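Local structure of DNA repair protein rhp9/CRB2 (Schizosaccharomyces pombe, 2FHD) at residues 39-44 and 51-56; 81-86 and 107-112. The protein takes part in DNA repair and probably recognises methylated histone H4 through its tandem tudor domains. All blocks are in the same frame, centred on the assembly; numbering follows the deposited sequence.

In the fold
From the N terminus, the chain first builds the sheet that begins with strands 11-15 and 23-32. Contact 1 closes next. It pairs strand 41-46 with strand 51-55 as a hairpin with a four-residue turn, 47-50. Strand 59-61 completes the first sheet. The second sheet repeats the strand order, starting with strand 69-72. Contact 2 then pairs strand 80-86 with strand 105-110 and closes a longer excursion, with 18 residues between the two strands. Strands 113-118 and 122-123 follow. The two contacts neither nest nor cross. They lie in series, one in each tudor domain, on opposite sides of the chain's centre. The centres of contact 1 and contact 2 are about 30 Å apart, and the two do not touch.

Contact 1: 39-44 and 51-56; sequences SIMYKV and MSTVNS. With PO4 (phosphate ion), chain E.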
ATOM      1  N   SER A  39      16.747 -12.148  13.726  1.00 38.69           N
ATOM      2  CA  SER A  39      15.919 -11.478  14.768  1.00 40.10           C
ATOM      3  C   SER A  39      14.489 -11.233  14.281  1.00 39.22           C
ATOM      4  O   SER A  39      14.260 -10.943  13.101  1.00 39.04           O
ATOM      5  CB  SER A  39      16.476 -10.113  15.173  1.00 41.23           C
ATOM      6  OG  SER A  39      17.877  -9.996  14.985  1.00 44.65           O
ATOM      7  N   ILE A  40      13.524 -11.343  15.177  1.00 38.16           N
ATOM      8  CA  ILE A  40      12.140 -10.949  14.848  1.00 37.20           C
ATOM      9  C   ILE A  40      12.024  -9.449  14.476  1.00 36.95           C
ATOM     10  O   ILE A  40      12.693  -8.626  15.056  1.00 34.92           O
ATOM     11  CB  ILE A  40      11.220 -11.206  16.035  1.00 37.78           C
ATOM     12  CG1 ILE A  40       9.762 -11.090  15.612  1.00 34.78           C
ATOM     13  CG2 ILE A  40      11.657 -10.286  17.331  1.00 36.39           C
ATOM     14  CD1 ILE A  40       8.879 -12.147  16.303  1.00 39.76           C
HETATM   15  N   MSE A  41      11.150  -9.104  13.534  1.00 36.92           N
HETATM   16  CA  MSE A  41      10.971  -7.710  13.171  1.00 39.08           C
HETATM   17  C   MSE A  41       9.537  -7.326  13.077  1.00 34.20           C
HETATM   18  O   MSE A  41       8.674  -8.215  13.151  1.00 31.82           O
HETATM   19  CB  MSE A  41      11.710  -7.409  11.911  1.00 37.00           C
HETATM   20  CG  MSE A  41      13.227  -7.552  12.132  1.00 43.50           C
HETATM   21 SE   MSE A  41      14.062  -6.901  10.531  1.00 57.79          SE
HETATM   22  CE  MSE A  41      13.503  -8.413   9.426  1.00 57.11           C
ATOM     23  N   TYR A  42       9.295  -6.006  12.953  1.00 31.58           N
ATOM     24  CA  TYR A  42       7.939  -5.407  13.132  1.00 29.62           C
ATOM     25  C   TYR A  42       7.513  -4.450  12.065  1.00 28.08           C
ATOM     26  O   TYR A  42       8.228  -3.504  11.742  1.00 27.18           O
ATOM     27  CB  TYR A  42       7.784  -4.723  14.506  1.00 29.88           C
ATOM     28  CG  TYR A  42       8.011  -5.717  15.569  1.00 28.36           C
ATOM     29  CD1 TYR A  42       7.020  -6.674  15.877  1.00 28.81           C
ATOM     30  CD2 TYR A  42       9.256  -5.809  16.184  1.00 29.56           C
ATOM     31  CE1 TYR A  42       7.261  -7.682  16.840  1.00 28.94           C
ATOM     32  CE2 TYR A  42       9.521  -6.817  17.157  1.00 28.42           C
ATOM     33  CZ  TYR A  42       8.518  -7.729  17.485  1.00 29.80           C
ATOM     34  OH  TYR A  42       8.794  -8.741  18.402  1.00 30.83           O
ATOM     35  N   LYS A  43       6.364  -4.731  11.467  1.00 25.79           N
ATOM     36  CA  LYS A  43       5.864  -3.763  10.586  1.00 25.42           C
ATOM     37  C   LYS A  43       5.046  -2.793  11.462  1.00 24.29           C
ATOM     38  O   LYS A  43       4.187  -3.198  12.249  1.00 23.14           O
ATOM     39  CB  LYS A  43       5.039  -4.338   9.403  1.00 27.01           C
ATOM     40  CG  LYS A  43       4.549  -3.188   8.484  1.00 28.85           C
ATOM     41  CD  LYS A  43       4.469  -3.613   7.077  1.00 39.36           C
ATOM     42  CE  LYS A  43       3.044  -3.418   6.544  1.00 41.68           C
ATOM     43  NZ  LYS A  43       3.004  -3.691   5.044  1.00 47.06           N
ATOM     44  N   VAL A  44       5.306  -1.516  11.236  1.00 21.75           N
ATOM     45  CA  VAL A  44       4.744  -0.449  12.024  1.00 22.59           C
ATOM     46  C   VAL A  44       4.219   0.596  11.023  1.00 23.08           C
ATOM     47  O   VAL A  44       4.740   0.745   9.929  1.00 21.96           O
ATOM     48  CB  VAL A  44       5.925  -0.004  12.928  1.00 22.28           C
ATOM     49  CG1 VAL A  44       6.517   1.293  12.589  1.00 19.54           C
ATOM     50  CG2 VAL A  44       5.885  -0.535  14.388  1.00 18.49           C
HETATM   51  N   MSE A  51       4.571   3.356   6.347  1.00 33.77           N
HETATM   52  CA  MSE A  51       4.763   2.001   6.781  1.00 35.41           C
HETATM   53  C   MSE A  51       6.287   1.771   6.919  1.00 33.52           C
HETATM   54  O   MSE A  51       7.073   2.203   6.061  1.00 31.61           O
HETATM   55  CB  MSE A  51       4.250   1.139   5.614  1.00 38.07           C
HETATM   56  CG  MSE A  51       3.455  -0.042   5.847  1.00 45.35           C
HETATM   57 SE   MSE A  51       1.987  -0.035   7.131  1.00 68.24          SE
HETATM   58  CE  MSE A  51       0.219  -0.277   5.932  1.00 52.56           C
ATOM     59  N   SER A  52       6.720   1.051   7.951  1.00 30.33           N
ATOM     60  CA  SER A  52       8.132   0.778   8.085  1.00 28.01           C
ATOM     61  C   SER A  52       8.373  -0.523   8.839  1.00 27.07           C
ATOM     62  O   SER A  52       7.548  -0.941   9.620  1.00 27.86           O
ATOM     63  CB  SER A  52       8.762   1.941   8.833  1.00 27.65           C
ATOM     64  OG  SER A  52      10.142   1.791   8.845  1.00 32.08           O
ATOM     65  N   THR A  53       9.489  -1.183   8.586  1.00 26.21           N
ATOM     66  CA  THR A  53       9.861  -2.422   9.282  1.00 26.75           C
ATOM     67  C   THR A  53      11.077  -2.183  10.205  1.00 25.95           C
ATOM     68  O   THR A  53      12.080  -1.666   9.713  1.00 26.29           O
ATOM     69  CB  THR A  53      10.196  -3.521   8.265  1.00 26.99           C
ATOM     70  OG1 THR A  53       9.016  -3.725   7.497  1.00 29.60           O
ATOM     71  CG2 THR A  53      10.478  -4.918   8.987  1.00 24.97           C
ATOM     72  N   VAL A  54      10.987  -2.497  11.497  1.00 23.45           N
ATOM     73  CA  VAL A  54      12.026  -2.071  12.442  1.00 23.24           C
ATOM     74  C   VAL A  54      12.421  -3.275  13.250  1.00 25.45           C
ATOM     75  O   VAL A  54      11.641  -4.237  13.346  1.00 25.89           O
ATOM     76  CB  VAL A  54      11.521  -0.928  13.454  1.00 23.04           C
ATOM     77  CG1 VAL A  54      11.209   0.345  12.703  1.00 21.03           C
ATOM     78  CG2 VAL A  54      10.334  -1.380  14.349  1.00 18.02           C
ATOM     79  N   ASN A  55      13.602  -3.259  13.851  1.00 26.83           N
ATOM     80  CA  ASN A  55      13.910  -4.358  14.761  1.00 28.92           C
ATOM     81  C   ASN A  55      13.375  -4.137  16.169  1.00 29.41           C
ATOM     82  O   ASN A  55      12.794  -3.060  16.464  1.00 27.37           O
ATOM     83  CB  ASN A  55      15.410  -4.692  14.777  1.00 29.55           C
ATOM     84  CG  ASN A  55      16.279  -3.550  15.228  1.00 34.88           C
ATOM     85  OD1 ASN A  55      16.178  -3.030  16.358  1.00 38.52           O
ATOM     86  ND2 ASN A  55      17.232  -3.179  14.346  1.00 39.73           N
ATOM     87  N   SER A  56      13.633  -5.123  17.055  1.00 29.90           N
ATOM     88  CA  SER A  56      13.085  -5.140  18.431  1.00 30.19           C
ATOM     89  C   SER A  56      13.771  -4.093  19.306  1.00 29.35           C
ATOM     90  O   SER A  56      13.296  -3.762  20.356  1.00 28.69           O
ATOM     91  CB  SER A  56      13.279  -6.511  19.068  1.00 30.67           C
ATOM     92  OG  SER A  56      14.659  -6.643  19.427  1.00 35.73           O
TER
HETATM   93  P   PO4 E 306       2.234  -2.958   1.847  1.00123.21           P
HETATM   94  O1  PO4 E 306       2.611  -4.370   2.259  1.00122.61           O
HETATM   95  O2  PO4 E 306       0.831  -2.922   1.272  1.00122.23           O
HETATM   96  O3  PO4 E 306       2.277  -2.011   3.033  1.00121.98           O
HETATM   97  O4  PO4 E 306       3.235  -2.531   0.795  1.00122.55           O
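The carbonyl oxygen of Y42 is met by two groups from 51-56. V54 N donates to Y42 O at 2.9 Å. The CA-H of T53 points at the same oxygen, with T53 CA 3.1 Å from Y42 O. Y42 N in turn donates to V54 O. V44 and S52 form the next hydrogen-bonded pair. K43 and T53 lie between these pairs as a non-hydrogen-bonded pair.

K43 starts with CG anti to its backbone N (chi1 -179°), and the chain then bends at CD and CE. K43 CE lies 3.5 Å from CG of M51, a selenomethionine, and 3.6 Å from M51 SE. The two side chains cross obliquely. K43 NZ donates a hydrogen bond to phosphate O3 at 2.7 Å. M51 CG is 3.6 Å from that same O3. An alanine in place of K43 would probably leave the phosphate without its ammonium partner and open a gap beside M51, whose chain could then turn more freely.

On the other face, Y42 CB meets V54 CG2 at 4.2 Å. The Y42 ring presents its edge, at CE2, to S56 CA. I59 of strand 59-61 packs on Y42, V44 and V54. On the K43 face, M41 CB rests on T53 CG2 at 4.0 Å, and Y19 of the second subunit packs on both residues.

The hairpin is thus joined by backbone bonds. Y42, V44 and V54 give one face a largely apolar patch beside S52, while K43 shares the other with M41 and T53. K43 can hold an anion, though this phosphate probably came from the crystallisation liquor.

Contact 2: 81-86 and 107-112; sequences TVVKTF and ILAHGE
I107 packs against V83 and F86 across the strand pair. Its CB lies 3.9 Å from K84 O and a little farther from V83 CB. I107 CG2 lies 3.8 Å from V83 CB. With CG1 anti to the carbonyl carbon (chi1 -52°), I107 CG1 reaches the edge of the F86 ring, 3.9 Å from F86 CE1 and in the ring plane. The tip, I107 CD1, is 4.0 Å from the same CE1. The two side chains meet at about a right angle. E114 and T116 of strand 113-118 also touch I107.

The backbone of I107 faces two residues. I107 O accepts a hydrogen bond from V83 N at 2.6 Å and a weak one from K84 N. I107 N donates to K84 O at 2.9 Å. Farther along, T81 and A109 exchange two hydrogen bonds. V83 CG2 rests on A109 CB at 3.7 Å. On the opposite face, V82 CG2 meets L108 CD2 at 4.0 Å, and V70 of strand 69-72 packs on both residues.

With V83 and K84 both opposite I107, this is a classic beta bulge. It lies between two neighbouring antiparallel strands of the second tudor domain, a member of the SH3-like clan.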
ATOM      1  N   THR A  81       9.358  16.999  30.794  1.00 27.02           N
ATOM      2  CA  THR A  81       9.157  15.722  31.439  1.00 26.97           C
ATOM      3  C   THR A  81       7.624  15.464  31.524  1.00 25.62           C
ATOM      4  O   THR A  81       6.789  16.387  31.593  1.00 27.03           O
ATOM      5  CB  THR A  81       9.846  15.629  32.858  1.00 26.39           C
ATOM      6  OG1 THR A  81       9.310  16.674  33.686  1.00 33.13           O
ATOM      7  CG2 THR A  81      11.275  15.948  32.743  1.00 29.33           C
ATOM      8  N   VAL A  82       7.267  14.194  31.496  1.00 24.01           N
ATOM      9  CA  VAL A  82       5.954  13.807  31.591  1.00 23.26           C
ATOM     10  C   VAL A  82       5.478  13.961  33.026  1.00 24.65           C
ATOM     11  O   VAL A  82       6.114  13.555  34.010  1.00 23.15           O
ATOM     12  CB  VAL A  82       5.798  12.373  31.067  1.00 25.01           C
ATOM     13  CG1 VAL A  82       4.385  11.843  31.365  1.00 22.45           C
ATOM     14  CG2 VAL A  82       6.178  12.297  29.512  1.00 20.49           C
ATOM     15  N   VAL A  83       4.327  14.598  33.141  1.00 25.96           N
ATOM     16  CA  VAL A  83       3.685  14.697  34.442  1.00 25.61           C
ATOM     17  C   VAL A  83       2.640  13.604  34.551  1.00 24.71           C
ATOM     18  O   VAL A  83       2.782  12.806  35.407  1.00 25.81           O
ATOM     19  CB  VAL A  83       3.099  16.155  34.738  1.00 26.72           C
ATOM     20  CG1 VAL A  83       2.370  16.129  36.111  1.00 23.98           C
ATOM     21  CG2 VAL A  83       4.215  17.179  34.748  1.00 21.18           C
ATOM     22  N   LYS A  84       1.660  13.517  33.658  1.00 25.05           N
ATOM     23  CA  LYS A  84       0.568  12.530  33.748  1.00 25.70           C
ATOM     24  C   LYS A  84      -0.113  12.391  32.407  1.00 25.51           C
ATOM     25  O   LYS A  84      -0.224  13.348  31.673  1.00 28.37           O
ATOM     26  CB  LYS A  84      -0.464  12.964  34.822  1.00 25.63           C
ATOM     27  CG  LYS A  84      -1.698  12.023  35.001  1.00 29.41           C
ATOM     28  CD  LYS A  84      -2.461  12.153  36.350  1.00 31.98           C
ATOM     29  CE  LYS A  84      -1.896  11.154  37.431  1.00 41.59           C
ATOM     30  NZ  LYS A  84      -2.227   9.680  37.026  1.00 47.57           N
ATOM     31  N   THR A  85      -0.550  11.205  32.041  1.00 25.20           N
ATOM     32  CA  THR A  85      -1.362  11.029  30.833  1.00 26.11           C
ATOM     33  C   THR A  85      -2.799  10.716  31.335  1.00 27.28           C
ATOM     34  O   THR A  85      -2.979  10.149  32.455  1.00 27.63           O
ATOM     35  CB  THR A  85      -0.877   9.796  30.043  1.00 25.39           C
ATOM     36  OG1 THR A  85      -0.854   8.731  30.986  1.00 27.01           O
ATOM     37  CG2 THR A  85       0.574   9.960  29.460  1.00 20.52           C
ATOM     38  N   PHE A  86      -3.801  11.096  30.539  1.00 26.59           N
ATOM     39  CA  PHE A  86      -5.151  10.837  30.874  1.00 26.40           C
ATOM     40  C   PHE A  86      -6.005  10.755  29.629  1.00 26.82           C
ATOM     41  O   PHE A  86      -5.553  11.138  28.561  1.00 26.28           O
ATOM     42  CB  PHE A  86      -5.656  11.889  31.911  1.00 26.11           C
ATOM     43  CG  PHE A  86      -5.759  13.294  31.385  1.00 27.09           C
ATOM     44  CD1 PHE A  86      -4.690  14.161  31.474  1.00 21.50           C
ATOM     45  CD2 PHE A  86      -6.955  13.772  30.831  1.00 27.28           C
ATOM     46  CE1 PHE A  86      -4.794  15.483  31.047  1.00 24.95           C
ATOM     47  CE2 PHE A  86      -7.072  15.115  30.397  1.00 26.86           C
ATOM     48  CZ  PHE A  86      -5.944  15.983  30.478  1.00 24.69           C
ATOM     49  N   ILE A 107       0.105  15.818  30.147  1.00 23.86           N
ATOM     50  CA  ILE A 107       0.674  16.996  30.788  1.00 24.95           C
ATOM     51  C   ILE A 107       2.237  16.883  30.900  1.00 24.17           C
ATOM     52  O   ILE A 107       2.803  15.894  31.423  1.00 24.40           O
ATOM     53  CB  ILE A 107       0.040  17.181  32.213  1.00 24.45           C
ATOM     54  CG1 ILE A 107      -1.479  17.172  32.159  1.00 24.13           C
ATOM     55  CG2 ILE A 107       0.632  18.444  32.933  1.00 25.39           C
ATOM     56  CD1 ILE A 107      -2.108  16.968  33.626  1.00 27.19           C
ATOM     57  N   LEU A 108       2.901  17.912  30.388  1.00 25.21           N
ATOM     58  CA  LEU A 108       4.348  18.063  30.234  1.00 24.38           C
ATOM     59  C   LEU A 108       4.853  19.231  31.070  1.00 26.45           C
ATOM     60  O   LEU A 108       4.170  20.243  31.157  1.00 28.27           O
ATOM     61  CB  LEU A 108       4.630  18.396  28.803  1.00 21.71           C
ATOM     62  CG  LEU A 108       4.274  17.264  27.850  1.00 22.49           C
ATOM     63  CD1 LEU A 108       4.677  17.626  26.421  1.00 21.19           C
ATOM     64  CD2 LEU A 108       4.951  15.951  28.303  1.00 17.39           C
ATOM     65  N   ALA A 109       6.046  19.104  31.670  1.00 26.99           N
ATOM     66  CA  ALA A 109       6.651  20.144  32.514  1.00 26.53           C
ATOM     67  C   ALA A 109       7.994  20.542  31.980  1.00 28.55           C
ATOM     68  O   ALA A 109       8.769  19.735  31.456  1.00 28.80           O
ATOM     69  CB  ALA A 109       6.789  19.664  33.954  1.00 23.57           C
ATOM     70  N   HIS A 110       8.265  21.825  32.056  1.00 31.57           N
ATOM     71  CA  HIS A 110       9.577  22.338  31.713  1.00 34.37           C
ATOM     72  C   HIS A 110       9.873  23.332  32.767  1.00 36.39           C
ATOM     73  O   HIS A 110       9.521  24.516  32.687  1.00 38.10           O
ATOM     74  CB  HIS A 110       9.690  22.948  30.346  1.00 33.59           C
ATOM     75  CG  HIS A 110      11.052  23.478  30.057  1.00 36.56           C
ATOM     76  ND1 HIS A 110      12.075  22.681  29.594  1.00 35.59           N
ATOM     77  CD2 HIS A 110      11.570  24.733  30.168  1.00 36.70           C
ATOM     78  CE1 HIS A 110      13.164  23.420  29.439  1.00 35.20           C
ATOM     79  NE2 HIS A 110      12.881  24.666  29.776  1.00 33.28           N
ATOM     80  N   GLY A 111      10.594  22.821  33.748  1.00 38.22           N
ATOM     81  CA  GLY A 111      10.724  23.462  34.984  1.00 38.78           C
ATOM     82  C   GLY A 111       9.517  22.926  35.733  1.00 40.41           C
ATOM     83  O   GLY A 111       9.205  21.676  35.774  1.00 41.01           O
ATOM     84  N   GLU A 112       8.833  23.891  36.312  1.00 39.22           N
ATOM     85  CA  GLU A 112       7.592  23.652  36.934  1.00 39.58           C
ATOM     86  C   GLU A 112       6.472  24.391  36.177  1.00 36.40           C
ATOM     87  O   GLU A 112       5.431  24.641  36.736  1.00 35.69           O
ATOM     88  CB  GLU A 112       7.708  24.228  38.307  1.00 42.43           C
ATOM     89  CG  GLU A 112       8.313  25.642  38.292  1.00 49.39           C
ATOM     90  CD  GLU A 112       8.548  26.096  39.701  1.00 57.77           C
ATOM     91  OE1 GLU A 112       9.275  25.299  40.408  1.00 58.72           O
ATOM     92  OE2 GLU A 112       7.969  27.186  40.077  1.00 56.41           O
TER
HETATM   93  O   HOH W   1      10.914  19.451  34.017  1.00 46.77           O